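Local coordinates for BIFUNCTIONAL PROTEIN Proline utilization A (PutA) (Corynebacterium freiburgense, PDB 5UX5), which catalyses the two-step oxidation of proline to glutamate, joining an FAD-dependent proline dehydrogenase and an NAD-dependent aldehyde dehydrogenase in one chain, at residues A[212-217]-A[247-252]; A[218-223]-A[256-261]. All coordinates share one frame; numbering follows the deposited sequence.

Contact 1: residues A[212-217]-A[247-252]; sequences RLRPLY and EELLME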
ATOM      1  N   ARG A 212     -22.075  14.641 -12.362  1.00 40.61           N
ATOM      2  CA  ARG A 212     -21.329  15.866 -12.111  1.00 44.27           C
ATOM      3  C   ARG A 212     -20.922  16.604 -13.377  1.00 48.15           C
ATOM      4  O   ARG A 212     -20.801  17.836 -13.341  1.00 52.23           O
ATOM      5  CB  ARG A 212     -20.083  15.559 -11.277  1.00 39.47           C
ATOM      6  CG  ARG A 212     -20.403  15.221  -9.845  1.00 36.29           C
ATOM      7  CD  ARG A 212     -19.128  15.003  -9.097  1.00 38.00           C
ATOM      8  NE  ARG A 212     -19.343  14.816  -7.674  1.00 37.24           N
ATOM      9  CZ  ARG A 212     -18.369  14.514  -6.825  1.00 38.87           C
ATOM     10  NH1 ARG A 212     -17.144  14.361  -7.289  1.00 44.55           N
ATOM     11  NH2 ARG A 212     -18.612  14.374  -5.522  1.00 35.66           N
ATOM     12  N   LEU A 213     -20.706  15.894 -14.495  1.00 40.84           N
ATOM     13  CA  LEU A 213     -20.170  16.531 -15.692  1.00 37.22           C
ATOM     14  C   LEU A 213     -21.239  17.066 -16.647  1.00 45.48           C
ATOM     15  O   LEU A 213     -20.917  17.917 -17.485  1.00 48.62           O
ATOM     16  CB  LEU A 213     -19.248  15.569 -16.441  1.00 34.86           C
ATOM     17  CG  LEU A 213     -17.816  15.495 -15.916  1.00 37.74           C
ATOM     18  CD1 LEU A 213     -17.109  14.345 -16.584  1.00 32.77           C
ATOM     19  CD2 LEU A 213     -17.110  16.797 -16.213  1.00 33.83           C
ATOM     20  N   ARG A 214     -22.497  16.624 -16.529  1.00 44.31           N
ATOM     21  CA  ARG A 214     -23.545  17.115 -17.427  1.00 42.43           C
ATOM     22  C   ARG A 214     -23.691  18.638 -17.422  1.00 42.65           C
ATOM     23  O   ARG A 214     -23.801  19.215 -18.515  1.00 43.79           O
ATOM     24  CB  ARG A 214     -24.884  16.441 -17.087  1.00 40.28           C
ATOM     25  CG  ARG A 214     -25.005  14.999 -17.534  1.00 39.85           C
ATOM     26  CD  ARG A 214     -26.346  14.411 -17.152  1.00 41.07           C
ATOM     27  NE  ARG A 214     -26.377  12.967 -17.324  1.00 43.59           N
ATOM     28  CZ  ARG A 214     -26.402  12.109 -16.308  1.00 50.60           C
ATOM     29  NH1 ARG A 214     -26.431  12.568 -15.066  1.00 49.16           N
ATOM     30  NH2 ARG A 214     -26.397  10.798 -16.523  1.00 50.81           N
ATOM     31  N   PRO A 215     -23.666  19.346 -16.292  1.00 47.04           N
ATOM     32  CA  PRO A 215     -23.689  20.818 -16.387  1.00 41.31           C
ATOM     33  C   PRO A 215     -22.565  21.364 -17.240  1.00 41.53           C
ATOM     34  O   PRO A 215     -22.761  22.366 -17.935  1.00 44.08           O
ATOM     35  CB  PRO A 215     -23.565  21.290 -14.931  1.00 41.68           C
ATOM     36  CG  PRO A 215     -23.786  20.099 -14.086  1.00 50.55           C
ATOM     37  CD  PRO A 215     -23.877  18.867 -14.912  1.00 50.16           C
ATOM     38  N   LEU A 216     -21.385  20.733 -17.204  1.00 41.59           N
ATOM     39  CA  LEU A 216     -20.260  21.216 -18.003  1.00 40.26           C
ATOM     40  C   LEU A 216     -20.497  21.018 -19.500  1.00 42.15           C
ATOM     41  O   LEU A 216     -20.148  21.885 -20.310  1.00 38.67           O
ATOM     42  CB  LEU A 216     -18.977  20.505 -17.592  1.00 39.20           C
ATOM     43  CG  LEU A 216     -17.831  20.888 -18.522  1.00 40.72           C
ATOM     44  CD1 LEU A 216     -17.354  22.294 -18.184  1.00 46.81           C
ATOM     45  CD2 LEU A 216     -16.706  19.882 -18.510  1.00 38.75           C
ATOM     46  N   TYR A 217     -21.051  19.870 -19.892  1.00 38.29           N
ATOM     47  CA  TYR A 217     -21.289  19.612 -21.307  1.00 41.16           C
ATOM     48  C   TYR A 217     -22.459  20.432 -21.836  1.00 43.45           C
ATOM     49  O   TYR A 217     -22.455  20.839 -22.997  1.00 43.53           O
ATOM     50  CB  TYR A 217     -21.522  18.117 -21.528  1.00 44.36           C
ATOM     51  CG  TYR A 217     -20.263  17.269 -21.462  1.00 45.01           C
ATOM     52  CD1 TYR A 217     -19.721  16.874 -20.234  1.00 44.14           C
ATOM     53  CD2 TYR A 217     -19.623  16.852 -22.623  1.00 40.16           C
ATOM     54  CE1 TYR A 217     -18.581  16.105 -20.166  1.00 34.69           C
ATOM     55  CE2 TYR A 217     -18.490  16.084 -22.567  1.00 34.88           C
ATOM     56  CZ  TYR A 217     -17.969  15.707 -21.333  1.00 34.22           C
ATOM     57  OH  TYR A 217     -16.828  14.937 -21.281  1.00 33.16           O
ATOM     58  N   GLU A 247     -18.574   7.270 -23.579  1.00 37.83           N
ATOM     59  CA  GLU A 247     -19.537   6.670 -24.504  1.00 34.64           C
ATOM     60  C   GLU A 247     -20.960   6.735 -23.978  1.00 40.26           C
ATOM     61  O   GLU A 247     -21.897   6.993 -24.739  1.00 46.21           O
ATOM     62  CB  GLU A 247     -19.143   5.230 -24.809  1.00 34.29           C
ATOM     63  CG  GLU A 247     -17.861   5.185 -25.591  1.00 36.17           C
ATOM     64  CD  GLU A 247     -17.385   3.792 -25.972  1.00 37.45           C
ATOM     65  OE1 GLU A 247     -16.213   3.706 -26.357  1.00 37.56           O
ATOM     66  OE2 GLU A 247     -18.124   2.791 -25.857  1.00 34.14           O
ATOM     67  N   GLU A 248     -21.153   6.533 -22.687  1.00 40.54           N
ATOM     68  CA  GLU A 248     -22.504   6.659 -22.173  1.00 42.02           C
ATOM     69  C   GLU A 248     -22.998   8.104 -22.306  1.00 50.56           C
ATOM     70  O   GLU A 248     -24.089   8.353 -22.841  1.00 50.07           O
ATOM     71  CB  GLU A 248     -22.540   6.173 -20.728  1.00 36.13           C
ATOM     72  CG  GLU A 248     -22.430   4.672 -20.600  1.00 36.02           C
ATOM     73  CD  GLU A 248     -22.638   4.207 -19.173  1.00 50.59           C
ATOM     74  OE1 GLU A 248     -22.401   3.002 -18.878  1.00 35.72           O
ATOM     75  OE2 GLU A 248     -23.032   5.067 -18.346  1.00 47.39           O
ATOM     76  N   LEU A 249     -22.163   9.075 -21.924  1.00 48.34           N
ATOM     77  CA  LEU A 249     -22.615  10.460 -21.893  1.00 46.09           C
ATOM     78  C   LEU A 249     -22.941  10.966 -23.286  1.00 54.05           C
ATOM     79  O   LEU A 249     -23.966  11.630 -23.489  1.00 62.41           O
ATOM     80  CB  LEU A 249     -21.556  11.340 -21.244  1.00 43.15           C
ATOM     81  CG  LEU A 249     -22.030  12.685 -20.714  1.00 46.59           C
ATOM     82  CD1 LEU A 249     -23.106  12.465 -19.681  1.00 55.94           C
ATOM     83  CD2 LEU A 249     -20.851  13.420 -20.091  1.00 43.60           C
ATOM     84  N   LEU A 250     -22.115  10.618 -24.263  1.00 44.50           N
ATOM     85  CA  LEU A 250     -22.282  11.140 -25.607  1.00 39.54           C
ATOM     86  C   LEU A 250     -23.415  10.470 -26.388  1.00 43.09           C
ATOM     87  O   LEU A 250     -23.688  10.891 -27.518  1.00 44.90           O
ATOM     88  CB  LEU A 250     -20.963  11.010 -26.377  1.00 39.68           C
ATOM     89  CG  LEU A 250     -19.857  11.968 -25.943  1.00 39.94           C
ATOM     90  CD1 LEU A 250     -18.702  11.962 -26.935  1.00 35.11           C
ATOM     91  CD2 LEU A 250     -20.434  13.374 -25.794  1.00 37.49           C
ATOM     92  N   MET A 251     -24.060   9.433 -25.848  1.00 41.90           N
ATOM     93  CA  MET A 251     -25.217   8.834 -26.504  1.00 42.24           C
ATOM     94  C   MET A 251     -26.536   9.311 -25.905  1.00 45.23           C
ATOM     95  O   MET A 251     -27.591   9.034 -26.475  1.00 49.71           O
ATOM     96  CB  MET A 251     -25.158   7.294 -26.439  1.00 40.17           C
ATOM     97  CG  MET A 251     -24.047   6.669 -27.273  1.00 39.38           C
ATOM     98  SD  MET A 251     -24.068   7.167 -29.003  1.00 49.80           S
ATOM     99  CE  MET A 251     -25.586   6.411 -29.574  1.00 49.38           C
ATOM    100  N   GLU A 252     -26.501  10.032 -24.788  1.00 47.78           N
ATOM    101  CA  GLU A 252     -27.714  10.598 -24.219  1.00 50.44           C
ATOM    102  C   GLU A 252     -28.349  11.567 -25.207  1.00 51.13           C
ATOM    103  O   GLU A 252     -27.648  12.265 -25.943  1.00 55.06           O
ATOM    104  CB  GLU A 252     -27.385  11.298 -22.905  1.00 41.87           C
ATOM    105  CG  GLU A 252     -27.014  10.338 -21.848  1.00 42.59           C
ATOM    106  CD  GLU A 252     -26.569  10.999 -20.562  1.00 51.57           C
ATOM    107  OE1 GLU A 252     -26.817  12.215 -20.375  1.00 49.24           O
ATOM    108  OE2 GLU A 252     -25.952  10.281 -19.740  1.00 55.48           O
TER
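Two neighbouring outer helices of the proline dehydrogenase beta/alpha barrel meet here: Arg214 and Tyr217 of helix 202-221 against Leu249 of helix 239-251 and Glu252 just beyond it. Arg214 and Glu252 form a bidentate salt bridge in the side-on mode, with NE and one terminal nitrogen each taking a separate carboxylate oxygen. Arg214 NE reaches Glu252 OE1 at 3.2 Å, nearly straight (164°) and on the syn lone pair, while Arg214 NH2 lies 3.3 Å from Glu252 OE2. Both oxygens stay close to the guanidinium plane, but the carboxylate is turned 31° from it. The aliphatic part of Arg214, extended from CG to NE, brings its CG to 3.8 Å from Leu249 CD1. Lys210, one turn earlier on helix 202-221, also touches Leu249 and Glu252. Away from the ion pair the contact is apolar and buried. Leu249 holds its CG anti to the backbone N (chi1 -160°), and its two methyls divide the work: CD1 goes to the arginine stem, CD2 to the tyrosine. The second is a CH-pi contact over one face of the Tyr217 ring, offset toward the rim, with Leu249 CD2 3.5 Å from Tyr217 CE1.

Contact 2: residues A[218-223]-A[256-261]; sequences RLALQR and LGLEAG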
ATOM      1  N   ARG A 218     -23.447  20.713 -20.992  1.00 43.35           N
ATOM      2  CA  ARG A 218     -24.522  21.609 -21.383  1.00 45.66           C
ATOM      3  C   ARG A 218     -23.974  22.972 -21.745  1.00 49.23           C
ATOM      4  O   ARG A 218     -24.499  23.639 -22.653  1.00 44.47           O
ATOM      5  CB  ARG A 218     -25.518  21.737 -20.244  1.00 43.27           C
ATOM      6  CG  ARG A 218     -26.398  20.566 -20.147  1.00 43.55           C
ATOM      7  CD  ARG A 218     -27.239  20.641 -18.955  1.00 44.53           C
ATOM      8  NE  ARG A 218     -27.774  19.324 -18.703  1.00 44.49           N
ATOM      9  CZ  ARG A 218     -28.089  18.897 -17.496  1.00 51.18           C
ATOM     10  NH1 ARG A 218     -27.918  19.719 -16.469  1.00 55.97           N
ATOM     11  NH2 ARG A 218     -28.558  17.665 -17.316  1.00 50.11           N
ATOM     12  N   LEU A 219     -22.965  23.437 -20.989  1.00 47.87           N
ATOM     13  CA  LEU A 219     -22.372  24.734 -21.294  1.00 49.82           C
ATOM     14  C   LEU A 219     -21.772  24.770 -22.688  1.00 48.90           C
ATOM     15  O   LEU A 219     -21.815  25.815 -23.350  1.00 50.07           O
ATOM     16  CB  LEU A 219     -21.306  25.104 -20.276  1.00 46.30           C
ATOM     17  CG  LEU A 219     -21.749  25.479 -18.866  1.00 50.97           C
ATOM     18  CD1 LEU A 219     -20.521  25.976 -18.159  1.00 54.37           C
ATOM     19  CD2 LEU A 219     -22.834  26.540 -18.839  1.00 44.02           C
ATOM     20  N   ALA A 220     -21.279  23.627 -23.175  1.00 40.58           N
ATOM     21  CA  ALA A 220     -20.773  23.541 -24.539  1.00 41.48           C
ATOM     22  C   ALA A 220     -21.889  23.467 -25.576  1.00 48.06           C
ATOM     23  O   ALA A 220     -21.635  23.740 -26.751  1.00 52.71           O
ATOM     24  CB  ALA A 220     -19.859  22.325 -24.691  1.00 38.88           C
ATOM     25  N   LEU A 221     -23.103  23.074 -25.176  1.00 44.49           N
ATOM     26  CA  LEU A 221     -24.255  23.106 -26.071  1.00 48.04           C
ATOM     27  C   LEU A 221     -24.901  24.485 -26.157  1.00 47.34           C
ATOM     28  O   LEU A 221     -25.649  24.735 -27.105  1.00 52.22           O
ATOM     29  CB  LEU A 221     -25.324  22.107 -25.619  1.00 48.82           C
ATOM     30  CG  LEU A 221     -25.099  20.600 -25.590  1.00 52.00           C
ATOM     31  CD1 LEU A 221     -26.316  19.908 -24.981  1.00 43.29           C
ATOM     32  CD2 LEU A 221     -24.821  20.063 -26.986  1.00 51.09           C
ATOM     33  N   GLN A 222     -24.693  25.357 -25.164  1.00 49.26           N
ATOM     34  CA  GLN A 222     -25.327  26.674 -25.179  1.00 57.74           C
ATOM     35  C   GLN A 222     -24.603  27.665 -26.084  1.00 59.21           C
ATOM     36  O   GLN A 222     -25.137  28.749 -26.337  1.00 67.17           O
ATOM     37  CB  GLN A 222     -25.462  27.200 -23.736  1.00 63.53           C
ATOM     38  CG  GLN A 222     -25.084  28.662 -23.436  1.00 69.73           C
ATOM     39  CD  GLN A 222     -24.890  28.920 -21.926  1.00 81.02           C
ATOM     40  OE1 GLN A 222     -25.643  28.402 -21.087  1.00 78.51           O
ATOM     41  NE2 GLN A 222     -23.865  29.704 -21.584  1.00 81.97           N
ATOM     42  N   ARG A 223     -23.432  27.312 -26.611  1.00 56.76           N
ATOM     43  CA  ARG A 223     -22.730  28.168 -27.556  1.00 58.12           C
ATOM     44  C   ARG A 223     -22.661  27.508 -28.923  1.00 50.36           C
ATOM     45  O   ARG A 223     -22.519  26.289 -29.027  1.00 44.46           O
ATOM     46  CB  ARG A 223     -21.309  28.497 -27.081  1.00 57.33           C
ATOM     47  CG  ARG A 223     -21.261  29.314 -25.832  1.00 48.21           C
ATOM     48  CD  ARG A 223     -19.911  29.249 -25.203  1.00 50.45           C
ATOM     49  NE  ARG A 223     -18.826  29.535 -26.139  1.00 49.61           N
ATOM     50  CZ  ARG A 223     -17.549  29.304 -25.846  1.00 44.48           C
ATOM     51  NH1 ARG A 223     -17.236  28.797 -24.667  1.00 44.73           N
ATOM     52  NH2 ARG A 223     -16.586  29.574 -26.710  1.00 42.59           N
ATOM     53  N   LEU A 256     -26.342  14.119 -28.042  1.00 52.37           N
ATOM     54  CA  LEU A 256     -26.065  13.272 -29.194  1.00 43.16           C
ATOM     55  C   LEU A 256     -25.332  14.028 -30.297  1.00 43.90           C
ATOM     56  O   LEU A 256     -24.551  13.426 -31.042  1.00 41.26           O
ATOM     57  CB  LEU A 256     -27.367  12.693 -29.742  1.00 43.55           C
ATOM     58  CG  LEU A 256     -27.116  11.498 -30.683  1.00 52.49           C
ATOM     59  CD1 LEU A 256     -26.181  10.438 -30.040  1.00 46.15           C
ATOM     60  CD2 LEU A 256     -28.384  10.867 -31.260  1.00 45.34           C
ATOM     61  N   GLY A 257     -25.520  15.345 -30.390  1.00 48.18           N
ATOM     62  CA  GLY A 257     -24.868  16.085 -31.457  1.00 42.07           C
ATOM     63  C   GLY A 257     -23.655  16.907 -31.068  1.00 47.16           C
ATOM     64  O   GLY A 257     -23.233  17.775 -31.838  1.00 48.32           O
ATOM     65  N   LEU A 258     -23.041  16.604 -29.921  1.00 40.12           N
ATOM     66  CA  LEU A 258     -21.903  17.355 -29.413  1.00 43.70           C
ATOM     67  C   LEU A 258     -20.607  16.629 -29.754  1.00 48.19           C
ATOM     68  O   LEU A 258     -20.406  15.474 -29.357  1.00 42.73           O
ATOM     69  CB  LEU A 258     -22.006  17.547 -27.903  1.00 50.15           C
ATOM     70  CG  LEU A 258     -20.877  18.343 -27.244  1.00 43.27           C
ATOM     71  CD1 LEU A 258     -20.788  19.731 -27.857  1.00 38.82           C
ATOM     72  CD2 LEU A 258     -21.085  18.413 -25.730  1.00 38.15           C
ATOM     73  N   GLU A 259     -19.726  17.321 -30.461  1.00 53.87           N
ATOM     74  CA  GLU A 259     -18.389  16.825 -30.759  1.00 46.10           C
ATOM     75  C   GLU A 259     -17.515  16.991 -29.521  1.00 36.04           C
ATOM     76  O   GLU A 259     -17.306  18.113 -29.054  1.00 36.14           O
ATOM     77  CB  GLU A 259     -17.817  17.597 -31.946  1.00 41.25           C
ATOM     78  CG  GLU A 259     -16.974  16.814 -32.902  1.00 48.50           C
ATOM     79  CD  GLU A 259     -16.874  17.483 -34.266  1.00 50.56           C
ATOM     80  OE1 GLU A 259     -15.856  18.163 -34.526  1.00 46.43           O
ATOM     81  OE2 GLU A 259     -17.822  17.337 -35.071  1.00 55.47           O
ATOM     82  N   ALA A 260     -17.009  15.876 -28.994  1.00 35.26           N
ATOM     83  CA  ALA A 260     -16.185  15.856 -27.792  1.00 37.78           C
ATOM     84  C   ALA A 260     -15.094  14.801 -27.947  1.00 39.58           C
ATOM     85  O   ALA A 260     -15.114  13.989 -28.867  1.00 43.86           O
ATOM     86  CB  ALA A 260     -17.019  15.589 -26.536  1.00 41.76           C
ATOM     87  N   GLY A 261     -14.108  14.845 -27.053  1.00 40.83           N
ATOM     88  CA  GLY A 261     -12.874  14.118 -27.259  1.00 38.88           C
ATOM     89  C   GLY A 261     -12.404  13.381 -26.020  1.00 37.51           C
ATOM     90  O   GLY A 261     -12.846  13.632 -24.903  1.00 41.49           O
TER
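Leu258 carries most of this small apolar contact, pushing its side chain at the C-terminal end of helix 202-221, where Leu221 and Ala220 receive it. The leucine has CG anti to its own backbone N (chi1 -179°), and CB and both methyls come near the other segment, CB and CD1 making the closest touches. Leu221 approaches obliquely with its CD2 methyl, which lies 3.9 Å from Leu258 CB and 4.1 Å from Leu258 CD1. The CA-CB bond of Leu221 does not aim at the partner; the far end of the chain makes the approach. Ala220 differs: its single methyl faces the loop directly, and CB stands 4.2 Å from Leu258 CD1, a looser touch. Leu258 CD1 thus lies near both Ala220 CB and Leu221 CD2. No hydrogen bond crosses between the segments, so van der Waals packing alone joins them. In the beta/alpha barrel of the proline dehydrogenase domain, this is where outer helix 202-221 meets the loop that leads into barrel strand 260-265, the next strand after 228-232. His226, in the turn between helix 202-221 and strand 228-232, touches both Leu221 and Leu258, and Phe255 also packs on Leu221. The backbone O of Leu258 accepts a hydrogen bond from Arg285 NH1 of helix 271-287.

Overall arrangement
Contacts 1 and 2 follow one another along helix 202-221, their centres 9 Å apart, and their partners are also consecutive: helix 239-251 runs through a short loop into strand 260-265. The seam is continuous, because Tyr217 CD2 of contact 1 lies 3.8 Å from Leu258 CD2 of contact 2, so that methyl bridges the two. Across the partner segments, Leu250 CD1 packs 4.0 Å from Ala260 CB. Contact 1 has an ion pair across its segments, contact 2 only apolar touches, although its Arg218 pairs with Glu254. Contact 1 lies in the barrel's outer layer, contact 2 where that layer meets the loop into strand 260-265; the Tyr217 side chain is about 13 Å from the bound FAD.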